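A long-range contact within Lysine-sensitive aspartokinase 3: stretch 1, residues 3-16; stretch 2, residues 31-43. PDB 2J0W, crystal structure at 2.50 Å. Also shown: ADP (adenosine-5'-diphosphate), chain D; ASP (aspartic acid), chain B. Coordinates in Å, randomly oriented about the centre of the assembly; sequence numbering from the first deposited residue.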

# COMPACT_ATOMS: atom_id res chain seq x y z
N GLU A 3 -5.95 -31.00 28.80
CA GLU A 3 -7.11 -31.79 28.31
C GLU A 3 -8.42 -31.25 28.87
O GLU A 3 -9.05 -31.86 29.74
CB GLU A 3 -6.94 -33.27 28.69
CG GLU A 3 -8.16 -34.14 28.39
CD GLU A 3 -8.83 -33.80 27.07
OE1 GLU A 3 -9.56 -32.78 27.00
OE2 GLU A 3 -8.62 -34.55 26.09
N ILE A 4 -8.84 -30.11 28.34
CA ILE A 4 -10.07 -29.47 28.78
C ILE A 4 -10.62 -28.70 27.60
O ILE A 4 -9.92 -27.91 26.98
CB ILE A 4 -9.82 -28.49 29.95
CG1 ILE A 4 -9.24 -29.23 31.16
CG2 ILE A 4 -11.11 -27.78 30.31
CD1 ILE A 4 -8.71 -28.33 32.26
N VAL A 5 -11.88 -28.94 27.27
CA VAL A 5 -12.49 -28.21 26.18
C VAL A 5 -13.20 -27.02 26.77
O VAL A 5 -13.83 -27.12 27.83
CB VAL A 5 -13.49 -29.09 25.40
CG1 VAL A 5 -14.39 -28.22 24.53
CG2 VAL A 5 -12.73 -30.07 24.53
N VAL A 6 -13.07 -25.88 26.09
CA VAL A 6 -13.70 -24.62 26.48
C VAL A 6 -14.83 -24.34 25.49
O VAL A 6 -14.61 -24.34 24.27
CB VAL A 6 -12.66 -23.48 26.44
CG1 VAL A 6 -13.33 -22.16 26.74
CG2 VAL A 6 -11.55 -23.76 27.45
N SER A 7 -16.04 -24.12 26.00
CA SER A 7 -17.22 -23.85 25.16
C SER A 7 -17.74 -22.41 25.28
O SER A 7 -17.81 -21.85 26.38
CB SER A 7 -18.36 -24.82 25.52
OG SER A 7 -18.05 -26.15 25.14
N LYS A 8 -18.13 -21.82 24.15
CA LYS A 8 -18.63 -20.45 24.17
C LYS A 8 -20.02 -20.32 23.58
O LYS A 8 -20.31 -20.87 22.52
CB LYS A 8 -17.66 -19.52 23.44
CG LYS A 8 -18.04 -18.04 23.47
CD LYS A 8 -18.99 -17.66 22.34
CE LYS A 8 -19.12 -16.14 22.24
NZ LYS A 8 -19.83 -15.67 21.01
N PHE A 9 -20.87 -19.58 24.27
CA PHE A 9 -22.25 -19.37 23.84
C PHE A 9 -22.56 -17.89 23.70
O PHE A 9 -22.30 -17.10 24.61
CB PHE A 9 -23.19 -20.02 24.84
CG PHE A 9 -22.99 -21.50 24.98
CD1 PHE A 9 -23.63 -22.38 24.11
CD2 PHE A 9 -22.16 -22.01 25.97
CE1 PHE A 9 -23.46 -23.75 24.23
CE2 PHE A 9 -21.97 -23.38 26.11
CZ PHE A 9 -22.63 -24.26 25.23
N GLY A 10 -23.11 -17.55 22.54
CA GLY A 10 -23.45 -16.17 22.24
C GLY A 10 -24.84 -15.74 22.65
O GLY A 10 -25.58 -16.50 23.29
N GLY A 11 -25.20 -14.52 22.26
CA GLY A 11 -26.50 -13.96 22.60
C GLY A 11 -27.66 -14.91 22.37
O GLY A 11 -28.30 -15.36 23.32
N THR A 12 -27.93 -15.21 21.10
CA THR A 12 -29.03 -16.10 20.75
C THR A 12 -29.00 -17.41 21.54
O THR A 12 -30.05 -17.93 21.92
CB THR A 12 -29.01 -16.45 19.27
OG1 THR A 12 -27.74 -17.04 18.94
CG2 THR A 12 -29.22 -15.21 18.43
N SER A 13 -27.80 -17.94 21.78
CA SER A 13 -27.66 -19.21 22.50
C SER A 13 -28.02 -19.17 23.99
O SER A 13 -28.01 -20.20 24.66
CB SER A 13 -26.24 -19.74 22.34
OG SER A 13 -25.94 -19.93 20.97
N VAL A 14 -28.30 -17.99 24.51
CA VAL A 14 -28.67 -17.89 25.92
C VAL A 14 -29.65 -16.74 26.06
O VAL A 14 -29.76 -16.11 27.13
CB VAL A 14 -27.44 -17.61 26.82
CG1 VAL A 14 -26.41 -18.71 26.63
CG2 VAL A 14 -26.85 -16.24 26.49
N ALA A 15 -30.37 -16.50 24.97
CA ALA A 15 -31.35 -15.43 24.89
C ALA A 15 -32.45 -15.65 25.89
O ALA A 15 -32.96 -14.70 26.47
CB ALA A 15 -31.94 -15.36 23.48
N ASP A 16 -32.83 -16.90 26.10
CA ASP A 16 -33.89 -17.21 27.04
C ASP A 16 -33.74 -18.58 27.67
O ASP A 16 -32.84 -19.35 27.31
CB ASP A 16 -35.25 -17.14 26.34
CG ASP A 16 -35.30 -18.01 25.10
OD1 ASP A 16 -34.77 -19.14 25.15
OD2 ASP A 16 -35.88 -17.55 24.09
N ALA A 31 -18.10 -34.54 28.41
CA ALA A 31 -17.63 -34.32 29.77
C ALA A 31 -16.30 -33.59 29.86
O ALA A 31 -15.84 -33.27 30.96
CB ALA A 31 -17.55 -35.66 30.51
N ASN A 32 -15.67 -33.33 28.70
CA ASN A 32 -14.40 -32.61 28.67
C ASN A 32 -14.64 -31.10 28.79
O ASN A 32 -13.71 -30.32 29.03
CB ASN A 32 -13.62 -32.90 27.37
CG ASN A 32 -13.08 -34.32 27.32
OD1 ASN A 32 -12.44 -34.80 28.26
ND2 ASN A 32 -13.29 -34.98 26.19
N VAL A 33 -15.89 -30.69 28.61
CA VAL A 33 -16.25 -29.28 28.74
C VAL A 33 -16.20 -28.98 30.23
O VAL A 33 -17.07 -29.41 31.00
CB VAL A 33 -17.67 -29.01 28.21
CG1 VAL A 33 -18.02 -27.53 28.36
CG2 VAL A 33 -17.76 -29.40 26.75
N ARG A 34 -15.18 -28.23 30.63
CA ARG A 34 -14.98 -27.87 32.02
C ARG A 34 -15.15 -26.37 32.21
O ARG A 34 -15.39 -25.89 33.32
CB ARG A 34 -13.58 -28.30 32.44
CG ARG A 34 -13.29 -29.76 32.11
CD ARG A 34 -13.10 -30.57 33.37
NE ARG A 34 -14.11 -30.24 34.37
CZ ARG A 34 -14.42 -31.02 35.39
NH1 ARG A 34 -13.81 -32.19 35.55
NH2 ARG A 34 -15.35 -30.64 36.25
N LEU A 35 -14.99 -25.62 31.12
CA LEU A 35 -15.14 -24.17 31.20
C LEU A 35 -16.14 -23.68 30.16
O LEU A 35 -16.04 -24.00 28.97
CB LEU A 35 -13.79 -23.49 30.98
CG LEU A 35 -13.74 -21.96 31.08
CD1 LEU A 35 -14.22 -21.45 32.44
CD2 LEU A 35 -12.32 -21.53 30.85
N VAL A 36 -17.12 -22.91 30.62
CA VAL A 36 -18.11 -22.37 29.71
C VAL A 36 -17.97 -20.85 29.72
O VAL A 36 -17.71 -20.24 30.76
CB VAL A 36 -19.54 -22.77 30.13
CG1 VAL A 36 -20.56 -22.25 29.11
CG2 VAL A 36 -19.63 -24.28 30.23
N VAL A 37 -18.12 -20.25 28.55
CA VAL A 37 -18.01 -18.82 28.43
C VAL A 37 -19.31 -18.31 27.84
O VAL A 37 -19.72 -18.74 26.76
CB VAL A 37 -16.82 -18.45 27.53
CG1 VAL A 37 -16.80 -16.96 27.23
CG2 VAL A 37 -15.54 -18.86 28.22
N LEU A 38 -19.97 -17.40 28.55
CA LEU A 38 -21.25 -16.87 28.08
C LEU A 38 -21.20 -15.39 27.80
O LEU A 38 -20.49 -14.65 28.46
CB LEU A 38 -22.34 -17.09 29.12
CG LEU A 38 -22.72 -18.49 29.59
CD1 LEU A 38 -23.80 -18.35 30.66
CD2 LEU A 38 -23.22 -19.33 28.42
N SER A 39 -21.96 -14.99 26.78
CA SER A 39 -22.09 -13.59 26.42
C SER A 39 -23.40 -13.29 27.14
O SER A 39 -24.00 -14.19 27.72
CB SER A 39 -22.33 -13.41 24.91
OG SER A 39 -21.20 -13.74 24.12
N ALA A 40 -23.85 -12.05 27.10
CA ALA A 40 -25.11 -11.71 27.74
C ALA A 40 -26.20 -12.14 26.78
O ALA A 40 -25.95 -12.34 25.59
CB ALA A 40 -25.17 -10.21 28.00
N SER A 41 -27.42 -12.28 27.28
CA SER A 41 -28.53 -12.68 26.43
C SER A 41 -28.79 -11.68 25.30
O SER A 41 -28.56 -10.49 25.45
CB SER A 41 -29.78 -12.85 27.28
OG SER A 41 -29.55 -13.80 28.30
N ALA A 42 -29.25 -12.20 24.17
CA ALA A 42 -29.54 -11.38 23.00
C ALA A 42 -30.20 -10.07 23.39
O ALA A 42 -31.10 -10.07 24.23
CB ALA A 42 -30.44 -12.14 22.05
N GLY A 43 -29.75 -8.97 22.80
CA GLY A 43 -30.32 -7.66 23.09
C GLY A 43 -29.81 -6.91 24.31
O GLY A 43 -29.82 -5.68 24.33
PB ADP D . -22.67 -14.89 18.49
O1B ADP D . -22.88 -16.36 18.51
O2B ADP D . -23.43 -14.19 19.58
O3B ADP D . -21.15 -14.54 18.55
PA ADP D . -22.89 -13.24 16.11
O1A ADP D . -24.10 -12.55 15.60
O2A ADP D . -21.86 -12.37 16.76
O3A ADP D . -23.29 -14.39 17.11
O5' ADP D . -22.34 -13.96 14.77
C5' ADP D . -22.93 -15.06 14.01
C4' ADP D . -23.29 -14.51 12.65
O4' ADP D . -22.22 -13.94 11.84
C3' ADP D . -23.99 -15.42 11.66
O3' ADP D . -25.30 -15.60 12.25
C2' ADP D . -23.93 -14.58 10.41
O2' ADP D . -24.97 -13.61 10.38
C1' ADP D . -22.60 -13.91 10.47
N9 ADP D . -21.55 -14.41 9.47
C8 ADP D . -20.85 -13.53 8.71
N7 ADP D . -19.98 -14.08 7.89
C5 ADP D . -20.10 -15.39 8.14
C6 ADP D . -19.41 -16.51 7.55
N6 ADP D . -18.50 -16.42 6.65
N1 ADP D . -19.81 -17.77 8.05
C2 ADP D . -20.80 -17.92 9.03
N3 ADP D . -21.45 -16.86 9.59
C4 ADP D . -21.08 -15.64 9.12
N ASP B . -21.82 -9.25 24.83
CA ASP B . -20.90 -8.55 23.94
C ASP B . -21.74 -8.04 22.75
O ASP B . -22.99 -8.14 22.82
CB ASP B . -19.74 -9.51 23.53
CG ASP B . -20.11 -10.71 22.63
OD1 ASP B . -21.32 -10.84 22.27
OD2 ASP B . -19.18 -11.52 22.27
OXT ASP B . -21.12 -7.58 21.73
O HOH W 1 -21.39 -13.54 21.43

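Residues 5-9 and 33-38 lie side by side as parallel strands, their axes 4.7 Å apart at closest approach and inclined by 20°, and the two stretches together bury 954 Å². Asn32, Val37 and Val14 cover the most surface, and they lie at the start of the ladder, near its far end and in the loop beyond it.

Asn32 opens the ladder. Its CA-to-CB bond points toward the first stretch, so the side chain lies beside those of Glu3 and Val5 (Asn32 OD1 to Glu3 OE1, 3.7 Å; Asn32 CB to Val5 CG2, 4.1 Å), while its carbonyl accepts a hydrogen bond from Val5 (N to Asn32 O, 2.9 Å). The carbonyl of Val5 in turn receives only a weak bond from Arg34 (Arg34 N to Val5 O, 3.3 Å). Here the register shifts by one residue: Val5 pairs with Val33 but Val6 with Leu35, a beta bulge at Arg34. The CB of Arg34 packs on Ile4 CG2 at 3.3 Å, and the end of its long side chain leads away.

Past the bulge the pairing is regular, and Val37 is held through both backbone polar atoms. Its amide donates to Ser7 (Val37 N to Ser7 O, 2.7 Å), and its carbonyl accepts from Phe9 (Phe9 N to Val37 O, 2.9 Å). Ser7 N to Leu35 O (3.0 Å) and Ser39 N to Phe9 O (3.0 Å) extend the same pattern in both directions. The side chain of Val37 lies on the face shared by Val6, Lys8 and Leu35, where its CG2 meets Val6 CG1 at 4.2 Å and its CG1 meets the aliphatic CG of Lys8 at 4.1 Å. A compact branched residue thus fills the space between these neighbours, and the methylenes of Lys8 carry its amine on to a water (Lys8 NZ to water O, 2.7 Å) that also bonds Ser39 OG at 2.7 Å. On the other face, Val36 CG1 approaches the edge of the Phe9 ring, 3.5 Å from CE2, and Leu38 CD2 packs against Phe9 CB at 3.6 Å.

Beyond the strands, Val14 points toward the second stretch. Its CG1 touches Leu38 CD2 at 3.7 Å, continuing the apolar packing begun by Phe9, and its CG2 lies 3.7 Å from Ser39 O. Its carbonyl accepts a short hydrogen bond from the hydroxyl of buried Ser41 (Ser41 OG to Val14 O, 2.6 Å), a side chain small enough to sit close against the backbone. Glycine suits the neighbouring turn: a CB on Gly10 would clash with ADP O2B at 2.1 Å, and one on Gly11 would lie a tight 3.3 Å from Ala42 CA.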